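Local atomic coordinates of trans-4-hydroxy-L-proline dehydratase (Clostridioides difficile 70-100-2010, PDB entry 6VXC), a protein that uses a glycyl radical to dehydrate trans-4-hydroxy-L-proline to (S)-1-pyrroline-5-carboxylate in anaerobic degradation of hydroxyproline. Residues Leu260-Pro269 against His277-Phe285. Residues are numbered along the deposited sequence; the frame is centred on the assembly and turned at random.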
# COMPACT_ATOMS: atom_id res chain seq x y z
N LEU A 260 -30.10 -16.43 6.30
CA LEU A 260 -29.83 -15.00 6.22
C LEU A 260 -28.79 -14.70 5.15
O LEU A 260 -28.93 -13.72 4.41
CB LEU A 260 -29.38 -14.48 7.58
CG LEU A 260 -28.93 -13.02 7.61
CD1 LEU A 260 -30.02 -12.08 7.12
CD2 LEU A 260 -28.51 -12.67 9.02
N ILE A 261 -27.75 -15.53 5.05
CA ILE A 261 -26.75 -15.34 4.00
C ILE A 261 -27.41 -15.40 2.63
O ILE A 261 -27.22 -14.51 1.79
CB ILE A 261 -25.64 -16.39 4.13
CG1 ILE A 261 -24.82 -16.14 5.40
CG2 ILE A 261 -24.73 -16.34 2.90
CD1 ILE A 261 -23.85 -17.26 5.71
N ALA A 262 -28.25 -16.42 2.41
CA ALA A 262 -28.90 -16.58 1.12
C ALA A 262 -29.77 -15.37 0.80
O ALA A 262 -29.72 -14.86 -0.33
CB ALA A 262 -29.73 -17.87 1.12
N GLU A 263 -30.55 -14.88 1.77
CA GLU A 263 -31.36 -13.67 1.55
C GLU A 263 -30.51 -12.46 1.21
O GLU A 263 -30.91 -11.61 0.41
CB GLU A 263 -32.20 -13.35 2.79
CG GLU A 263 -33.43 -14.19 3.02
CD GLU A 263 -33.95 -14.10 4.46
OE1 GLU A 263 -34.70 -15.01 4.87
OE2 GLU A 263 -33.64 -13.09 5.15
N THR A 264 -29.36 -12.32 1.85
CA THR A 264 -28.49 -11.19 1.56
C THR A 264 -27.96 -11.27 0.14
O THR A 264 -27.96 -10.27 -0.59
CB THR A 264 -27.36 -11.15 2.59
OG1 THR A 264 -27.94 -11.09 3.90
CG2 THR A 264 -26.42 -9.96 2.37
N CYS A 265 -27.54 -12.46 -0.28
CA CYS A 265 -27.01 -12.68 -1.62
C CYS A 265 -28.09 -12.66 -2.70
O CYS A 265 -27.77 -12.49 -3.88
CB CYS A 265 -26.23 -13.99 -1.65
SG CYS A 265 -24.80 -14.02 -0.49
N ASP A 266 -29.37 -12.84 -2.34
CA ASP A 266 -30.45 -12.59 -3.29
C ASP A 266 -30.48 -11.14 -3.72
O ASP A 266 -30.97 -10.82 -4.80
CB ASP A 266 -31.82 -12.92 -2.68
CG ASP A 266 -32.08 -14.41 -2.55
OD1 ASP A 266 -31.39 -15.21 -3.21
OD2 ASP A 266 -32.99 -14.77 -1.78
N VAL A 267 -29.96 -10.25 -2.88
CA VAL A 267 -30.00 -8.82 -3.19
C VAL A 267 -28.68 -8.40 -3.84
O VAL A 267 -28.68 -7.87 -4.95
CB VAL A 267 -30.28 -7.98 -1.94
CG1 VAL A 267 -30.31 -6.50 -2.30
CG2 VAL A 267 -31.58 -8.42 -1.26
N VAL A 268 -27.57 -8.63 -3.14
CA VAL A 268 -26.27 -8.16 -3.61
C VAL A 268 -25.42 -9.32 -4.10
O VAL A 268 -25.49 -10.42 -3.56
CB VAL A 268 -25.55 -7.36 -2.49
CG1 VAL A 268 -26.42 -6.19 -2.04
CG2 VAL A 268 -25.18 -8.28 -1.30
N PRO A 269 -24.58 -9.08 -5.11
CA PRO A 269 -24.31 -7.77 -5.73
C PRO A 269 -25.19 -7.36 -6.91
O PRO A 269 -24.96 -6.29 -7.47
CB PRO A 269 -22.85 -7.91 -6.20
CG PRO A 269 -22.57 -9.37 -6.28
CD PRO A 269 -23.68 -10.14 -5.61
N HIS A 277 -26.19 -4.66 6.76
CA HIS A 277 -25.65 -5.99 6.49
C HIS A 277 -25.39 -6.17 4.99
O HIS A 277 -24.32 -6.63 4.59
CB HIS A 277 -26.66 -7.03 6.98
CG HIS A 277 -26.15 -8.42 7.03
ND1 HIS A 277 -25.24 -8.93 6.13
CD2 HIS A 277 -26.47 -9.45 7.84
CE1 HIS A 277 -24.99 -10.19 6.41
NE2 HIS A 277 -25.74 -10.54 7.44
N GLN A 278 -26.36 -5.80 4.16
CA GLN A 278 -26.19 -5.96 2.71
C GLN A 278 -25.09 -5.05 2.18
O GLN A 278 -24.41 -5.43 1.22
CB GLN A 278 -27.50 -5.69 1.98
CG GLN A 278 -28.51 -6.79 2.18
CD GLN A 278 -29.92 -6.38 1.81
OE1 GLN A 278 -30.14 -5.37 1.15
NE2 GLN A 278 -30.87 -7.18 2.24
N ALA A 279 -24.94 -3.86 2.76
CA ALA A 279 -23.89 -2.94 2.33
C ALA A 279 -22.51 -3.54 2.56
O ALA A 279 -21.62 -3.41 1.72
CB ALA A 279 -24.03 -1.59 3.03
N ILE A 280 -22.32 -4.20 3.70
CA ILE A 280 -21.03 -4.82 3.98
C ILE A 280 -20.79 -6.00 3.06
O ILE A 280 -19.68 -6.18 2.54
CB ILE A 280 -20.93 -5.21 5.47
CG1 ILE A 280 -20.87 -3.96 6.36
CG2 ILE A 280 -19.76 -6.17 5.70
CD1 ILE A 280 -20.95 -4.26 7.83
N GLN A 281 -21.81 -6.83 2.83
CA GLN A 281 -21.64 -7.97 1.94
C GLN A 281 -21.40 -7.52 0.50
O GLN A 281 -20.59 -8.13 -0.21
CB GLN A 281 -22.86 -8.90 2.02
CG GLN A 281 -22.79 -10.15 1.12
CD GLN A 281 -21.70 -11.14 1.54
OE1 GLN A 281 -21.85 -11.85 2.52
NE2 GLN A 281 -20.61 -11.20 0.78
N MET A 282 -22.08 -6.46 0.06
CA MET A 282 -21.80 -5.91 -1.27
C MET A 282 -20.34 -5.47 -1.38
O MET A 282 -19.65 -5.83 -2.34
CB MET A 282 -22.75 -4.73 -1.57
CG MET A 282 -22.38 -3.88 -2.80
SD MET A 282 -22.59 -4.72 -4.41
CE MET A 282 -24.23 -4.15 -4.84
N TYR A 283 -19.84 -4.71 -0.40
CA TYR A 283 -18.45 -4.31 -0.46
C TYR A 283 -17.54 -5.53 -0.56
O TYR A 283 -16.62 -5.56 -1.38
CB TYR A 283 -18.02 -3.46 0.75
CG TYR A 283 -16.51 -3.38 0.68
CD1 TYR A 283 -15.88 -2.52 -0.20
CD2 TYR A 283 -15.72 -4.29 1.37
CE1 TYR A 283 -14.52 -2.50 -0.33
CE2 TYR A 283 -14.35 -4.29 1.24
CZ TYR A 283 -13.76 -3.40 0.37
OH TYR A 283 -12.41 -3.39 0.24
N TRP A 284 -17.79 -6.56 0.28
CA TRP A 284 -16.86 -7.68 0.32
C TRP A 284 -16.87 -8.49 -0.97
O TRP A 284 -15.83 -8.99 -1.40
CB TRP A 284 -17.15 -8.59 1.52
CG TRP A 284 -16.03 -9.59 1.64
CD1 TRP A 284 -16.11 -10.94 1.47
CD2 TRP A 284 -14.64 -9.30 1.88
NE1 TRP A 284 -14.87 -11.51 1.61
CE2 TRP A 284 -13.95 -10.52 1.87
CE3 TRP A 284 -13.93 -8.12 2.13
CZ2 TRP A 284 -12.58 -10.61 2.07
CZ3 TRP A 284 -12.56 -8.20 2.34
CH2 TRP A 284 -11.90 -9.44 2.31
N PHE A 285 -18.05 -8.64 -1.60
CA PHE A 285 -18.10 -9.30 -2.91
C PHE A 285 -17.29 -8.53 -3.94
O PHE A 285 -16.55 -9.12 -4.74
CB PHE A 285 -19.56 -9.45 -3.36
CG PHE A 285 -20.27 -10.66 -2.81
CD1 PHE A 285 -19.57 -11.82 -2.49
CD2 PHE A 285 -21.66 -10.65 -2.64
CE1 PHE A 285 -20.23 -12.95 -1.99
CE2 PHE A 285 -22.33 -11.77 -2.14
CZ PHE A 285 -21.62 -12.92 -1.82
O HOH W 1 -30.28 -9.51 4.13
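Helix 260-267, with Val268 and Pro269 that follow it, packs on helix 277-285; the two axes cross at -70° and approach to 9.7 Å, with Thr264 opposite Gln278 and Pro269 opposite Met282. Beta-branched Thr264 suits its place by offering both a methyl and a hydroxyl: chi1 of -57° swings CG2 away from the backbone N onto the aliphatic stems of Gln278 and Gln281, 3.7 Å from CB of Gln281. Its hydroxyl donates to Leu260 O, from above the carbonyl plane and from the face opposite Thr264 N. The same OG1 accepts from a water, which in turn takes an N-H from Gln278 NE2 (3.1 Å), and lies above one face of the His277 ring, toward its rim. Gln278 extends its amide across Val267, whose two methyls meet OE1 and NE2, while OE1 is bonded to the backbone N of Glu274. Next along the chain, branched Val268 fills the angle against Met282, CB 4.0 Å from Met282 CB. Pro269, after a cis peptide, offers apolar ring carbons: CD lies 3.6 Å from Phe285 CD2, and CB 3.7 Å from SD of flexible, twice-bent Met282. The compact thiol of Cys265 fits at the Phe285 edge, SG 3.6 Å from CZ. Over the centre of one face of that ring sits NE2 of Gln281, itself bonded to Val90 O. Helices 214-248 (Leu234 on Phe285) and 324-339 (Leu330 on His277) flank the pair. No direct hydrogen bond joins the segments, so this crossing of successive helices rests on apolar and sulfur-aromatic contacts plus one bridging water.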